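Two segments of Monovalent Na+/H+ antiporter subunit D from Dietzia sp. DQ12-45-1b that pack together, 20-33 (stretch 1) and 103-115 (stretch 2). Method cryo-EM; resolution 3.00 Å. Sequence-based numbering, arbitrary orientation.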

# COMPACT_ATOMS: atom_id res chain seq x y z
N VAL A 20 -15.94 4.01 -22.04
CA VAL A 20 -16.88 3.23 -22.82
C VAL A 20 -17.51 2.14 -21.97
O VAL A 20 -18.73 1.95 -21.96
CB VAL A 20 -16.20 2.65 -24.07
CG1 VAL A 20 -17.10 1.63 -24.74
CG2 VAL A 20 -15.83 3.76 -25.04
N LEU A 21 -16.68 1.42 -21.20
CA LEU A 21 -17.20 0.31 -20.40
C LEU A 21 -18.09 0.78 -19.26
O LEU A 21 -18.72 -0.05 -18.60
CB LEU A 21 -16.04 -0.52 -19.85
CG LEU A 21 -15.10 -1.13 -20.88
CD1 LEU A 21 -14.05 -1.99 -20.21
CD2 LEU A 21 -15.88 -1.94 -21.91
N VAL A 22 -18.14 2.09 -18.99
CA VAL A 22 -19.12 2.61 -18.05
C VAL A 22 -20.48 2.76 -18.72
O VAL A 22 -21.52 2.50 -18.11
CB VAL A 22 -18.63 3.94 -17.45
CG1 VAL A 22 -19.66 4.50 -16.50
CG2 VAL A 22 -17.32 3.74 -16.73
N ALA A 23 -20.49 3.18 -19.99
CA ALA A 23 -21.75 3.33 -20.71
C ALA A 23 -22.46 1.99 -20.85
O ALA A 23 -23.55 1.79 -20.32
CB ALA A 23 -21.49 3.96 -22.08
N VAL A 24 -21.85 1.06 -21.58
CA VAL A 24 -22.39 -0.30 -21.71
C VAL A 24 -21.76 -1.12 -20.58
O VAL A 24 -20.74 -1.79 -20.74
CB VAL A 24 -22.16 -0.88 -23.11
CG1 VAL A 24 -22.91 -0.07 -24.13
CG2 VAL A 24 -20.68 -0.85 -23.48
N ALA A 25 -22.39 -1.06 -19.41
CA ALA A 25 -21.89 -1.77 -18.25
C ALA A 25 -22.66 -3.06 -17.96
O ALA A 25 -22.20 -3.86 -17.14
CB ALA A 25 -21.93 -0.87 -17.01
N SER A 26 -23.81 -3.27 -18.60
CA SER A 26 -24.60 -4.47 -18.37
C SER A 26 -24.19 -5.63 -19.26
O SER A 26 -24.42 -6.79 -18.89
CB SER A 26 -26.08 -4.17 -18.59
OG SER A 26 -26.33 -3.81 -19.93
N ARG A 27 -23.59 -5.36 -20.42
CA ARG A 27 -23.11 -6.41 -21.31
C ARG A 27 -21.80 -6.92 -20.73
O ARG A 27 -20.72 -6.43 -21.05
CB ARG A 27 -22.93 -5.89 -22.73
CG ARG A 27 -24.22 -5.51 -23.43
CD ARG A 27 -23.95 -5.04 -24.85
NE ARG A 27 -25.18 -4.61 -25.51
CZ ARG A 27 -25.21 -4.05 -26.71
NH1 ARG A 27 -24.09 -3.86 -27.39
NH2 ARG A 27 -26.38 -3.68 -27.24
N THR A 28 -21.90 -7.93 -19.86
CA THR A 28 -20.71 -8.40 -19.16
C THR A 28 -19.74 -9.10 -20.10
O THR A 28 -18.53 -8.96 -19.95
CB THR A 28 -21.12 -9.33 -18.02
OG1 THR A 28 -21.84 -10.45 -18.55
CG2 THR A 28 -21.98 -8.60 -17.00
N ARG A 29 -20.26 -9.83 -21.09
CA ARG A 29 -19.39 -10.52 -22.03
C ARG A 29 -18.60 -9.53 -22.87
O ARG A 29 -17.38 -9.69 -23.05
CB ARG A 29 -20.23 -11.44 -22.92
CG ARG A 29 -19.42 -12.39 -23.78
CD ARG A 29 -20.32 -13.45 -24.38
NE ARG A 29 -19.66 -14.18 -25.46
CZ ARG A 29 -19.66 -13.79 -26.73
NH1 ARG A 29 -20.28 -12.67 -27.07
NH2 ARG A 29 -19.04 -14.52 -27.65
N LEU A 30 -19.26 -8.49 -23.38
CA LEU A 30 -18.58 -7.51 -24.22
C LEU A 30 -17.52 -6.76 -23.43
O LEU A 30 -16.41 -6.53 -23.93
CB LEU A 30 -19.61 -6.55 -24.82
CG LEU A 30 -19.17 -5.49 -25.84
CD1 LEU A 30 -18.62 -4.23 -25.18
CD2 LEU A 30 -18.16 -6.07 -26.81
N ILE A 31 -17.84 -6.36 -22.19
CA ILE A 31 -16.87 -5.60 -21.42
C ILE A 31 -15.72 -6.48 -20.97
O ILE A 31 -14.57 -6.03 -20.90
CB ILE A 31 -17.54 -4.88 -20.24
CG1 ILE A 31 -18.04 -5.88 -19.21
CG2 ILE A 31 -18.66 -4.02 -20.73
CD1 ILE A 31 -18.63 -5.23 -17.98
N LEU A 32 -15.98 -7.76 -20.67
CA LEU A 32 -14.88 -8.64 -20.30
C LEU A 32 -14.03 -9.02 -21.50
O LEU A 32 -12.87 -9.40 -21.33
CB LEU A 32 -15.41 -9.89 -19.62
CG LEU A 32 -15.85 -9.68 -18.17
CD1 LEU A 32 -16.27 -10.99 -17.55
CD2 LEU A 32 -14.74 -9.04 -17.36
N THR A 33 -14.57 -8.93 -22.72
CA THR A 33 -13.74 -9.07 -23.90
C THR A 33 -12.88 -7.83 -24.11
O THR A 33 -11.67 -7.93 -24.35
CB THR A 33 -14.61 -9.33 -25.13
OG1 THR A 33 -14.99 -10.72 -25.16
CG2 THR A 33 -13.87 -8.99 -26.40
N GLU A 103 -15.25 -11.72 -8.92
CA GLU A 103 -15.25 -10.31 -9.28
C GLU A 103 -15.26 -10.20 -10.80
O GLU A 103 -15.45 -11.19 -11.51
CB GLU A 103 -14.06 -9.59 -8.65
CG GLU A 103 -14.09 -9.55 -7.13
CD GLU A 103 -13.20 -10.61 -6.51
OE1 GLU A 103 -12.38 -11.19 -7.23
OE2 GLU A 103 -13.34 -10.85 -5.29
N ALA A 104 -15.11 -8.99 -11.32
CA ALA A 104 -15.11 -8.67 -12.74
C ALA A 104 -16.47 -8.92 -13.38
O ALA A 104 -16.65 -8.61 -14.56
CB ALA A 104 -14.04 -9.44 -13.53
N TYR A 105 -17.43 -9.46 -12.64
CA TYR A 105 -18.82 -9.49 -13.04
C TYR A 105 -19.65 -8.47 -12.29
O TYR A 105 -20.75 -8.13 -12.75
CB TYR A 105 -19.41 -10.88 -12.83
CG TYR A 105 -18.77 -11.96 -13.67
CD1 TYR A 105 -19.08 -12.09 -15.02
CD2 TYR A 105 -17.86 -12.85 -13.12
CE1 TYR A 105 -18.49 -13.07 -15.79
CE2 TYR A 105 -17.27 -13.83 -13.89
CZ TYR A 105 -17.59 -13.93 -15.22
OH TYR A 105 -17.01 -14.91 -15.99
N LYS A 106 -19.16 -7.98 -11.15
CA LYS A 106 -19.80 -6.87 -10.47
C LYS A 106 -19.75 -5.62 -11.34
O LYS A 106 -18.98 -5.53 -12.30
CB LYS A 106 -19.12 -6.61 -9.13
CG LYS A 106 -18.98 -7.84 -8.26
CD LYS A 106 -20.33 -8.32 -7.75
CE LYS A 106 -20.23 -9.70 -7.14
NZ LYS A 106 -20.49 -10.77 -8.13
N ARG A 107 -20.59 -4.65 -11.01
CA ARG A 107 -20.66 -3.44 -11.79
C ARG A 107 -19.36 -2.65 -11.69
O ARG A 107 -18.74 -2.58 -10.63
CB ARG A 107 -21.83 -2.57 -11.33
CG ARG A 107 -23.16 -3.01 -11.89
CD ARG A 107 -23.30 -2.61 -13.34
NE ARG A 107 -23.77 -1.24 -13.48
CZ ARG A 107 -25.03 -0.90 -13.74
NH1 ARG A 107 -25.95 -1.84 -13.90
NH2 ARG A 107 -25.37 0.38 -13.85
N PHE A 108 -18.94 -2.08 -12.82
CA PHE A 108 -17.84 -1.12 -12.88
C PHE A 108 -16.50 -1.73 -12.46
O PHE A 108 -15.61 -1.02 -12.01
CB PHE A 108 -18.14 0.12 -12.04
CG PHE A 108 -19.48 0.72 -12.29
CD1 PHE A 108 -20.00 0.77 -13.57
CD2 PHE A 108 -20.23 1.22 -11.25
CE1 PHE A 108 -21.24 1.32 -13.80
CE2 PHE A 108 -21.47 1.78 -11.48
CZ PHE A 108 -21.98 1.82 -12.76
N TYR A 109 -16.34 -3.04 -12.57
CA TYR A 109 -15.02 -3.58 -12.30
C TYR A 109 -14.10 -3.42 -13.52
O TYR A 109 -12.96 -2.97 -13.35
CB TYR A 109 -15.08 -5.05 -11.86
CG TYR A 109 -13.73 -5.60 -11.43
CD1 TYR A 109 -12.86 -6.17 -12.36
CD2 TYR A 109 -13.34 -5.56 -10.11
CE1 TYR A 109 -11.64 -6.68 -11.97
CE2 TYR A 109 -12.12 -6.06 -9.71
CZ TYR A 109 -11.28 -6.62 -10.65
OH TYR A 109 -10.06 -7.12 -10.25
N PRO A 110 -14.53 -3.77 -14.73
CA PRO A 110 -13.67 -3.53 -15.90
C PRO A 110 -13.32 -2.06 -16.08
O PRO A 110 -12.16 -1.75 -16.40
CB PRO A 110 -14.51 -4.06 -17.07
CG PRO A 110 -15.32 -5.13 -16.46
CD PRO A 110 -15.69 -4.61 -15.10
N PRO A 111 -14.26 -1.12 -15.91
CA PRO A 111 -13.86 0.29 -16.03
C PRO A 111 -12.86 0.73 -14.98
O PRO A 111 -11.90 1.44 -15.30
CB PRO A 111 -15.18 1.05 -15.89
CG PRO A 111 -16.20 0.09 -16.31
CD PRO A 111 -15.73 -1.23 -15.80
N LEU A 112 -13.04 0.31 -13.72
CA LEU A 112 -12.16 0.79 -12.66
C LEU A 112 -10.75 0.24 -12.82
O LEU A 112 -9.77 0.94 -12.54
CB LEU A 112 -12.74 0.42 -11.30
CG LEU A 112 -13.91 1.28 -10.83
CD1 LEU A 112 -14.36 0.85 -9.45
CD2 LEU A 112 -13.54 2.75 -10.84
N VAL A 113 -10.62 -1.01 -13.27
CA VAL A 113 -9.29 -1.56 -13.51
C VAL A 113 -8.59 -0.79 -14.62
O VAL A 113 -7.39 -0.49 -14.53
CB VAL A 113 -9.38 -3.06 -13.84
CG1 VAL A 113 -8.06 -3.58 -14.37
CG2 VAL A 113 -9.78 -3.84 -12.60
N LEU A 114 -9.33 -0.42 -15.67
CA LEU A 114 -8.72 0.33 -16.76
C LEU A 114 -8.35 1.74 -16.32
O LEU A 114 -7.33 2.28 -16.76
CB LEU A 114 -9.67 0.37 -17.95
CG LEU A 114 -9.75 -0.94 -18.73
CD1 LEU A 114 -10.59 -0.78 -19.98
CD2 LEU A 114 -8.36 -1.42 -19.08
N LEU A 115 -9.15 2.34 -15.44
CA LEU A 115 -8.82 3.67 -14.94
C LEU A 115 -7.59 3.62 -14.03
O LEU A 115 -6.75 4.52 -14.08
CB LEU A 115 -10.02 4.27 -14.21
CG LEU A 115 -11.12 4.79 -15.13
CD1 LEU A 115 -12.50 4.47 -14.58
CD2 LEU A 115 -10.97 6.28 -15.34

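How do the two backbones meet? Stretch 1 breaks between two helical segments, with R27 at the N-cap position of the second, while stretch 2 runs from a loop through a type II turn, K106 to Y109, into a helix. The CA atoms come nearest at L21 and P111, 5.5 Å apart. No hydrogen bond crosses, so the fit rests on apolar shape.

What fills the centre? P110 and P111, at the start of their helix, present compact rings as bumps. P110 sits among L21, I31 and L32: its CB lies 3.8 Å from L21 CD1, and its CG 3.6 Å from I31 CD1 and 4.1 Å from L32 CD2. The hollow is thus lined from both helical parts of stretch 1.

Where does P111 fit? It nestles against L21 and V22, with P111 CG 3.4 Å from L21 O and P111 CB 3.5 Å from V22 CG2. One turn along, L114 CD1 meets L21 CD1 at 3.7 Å.

What closes the flanks? The A25 methyl is a small bump against two larger neighbours: its CB lies 3.9 Å from F108 CE1 and 4.0 Å from R107 NE. Farther along, forked L32 reaches the loop, placing CD1 3.5 Å from Y105 CE1 and CD2 3.9 Å from A104 CB.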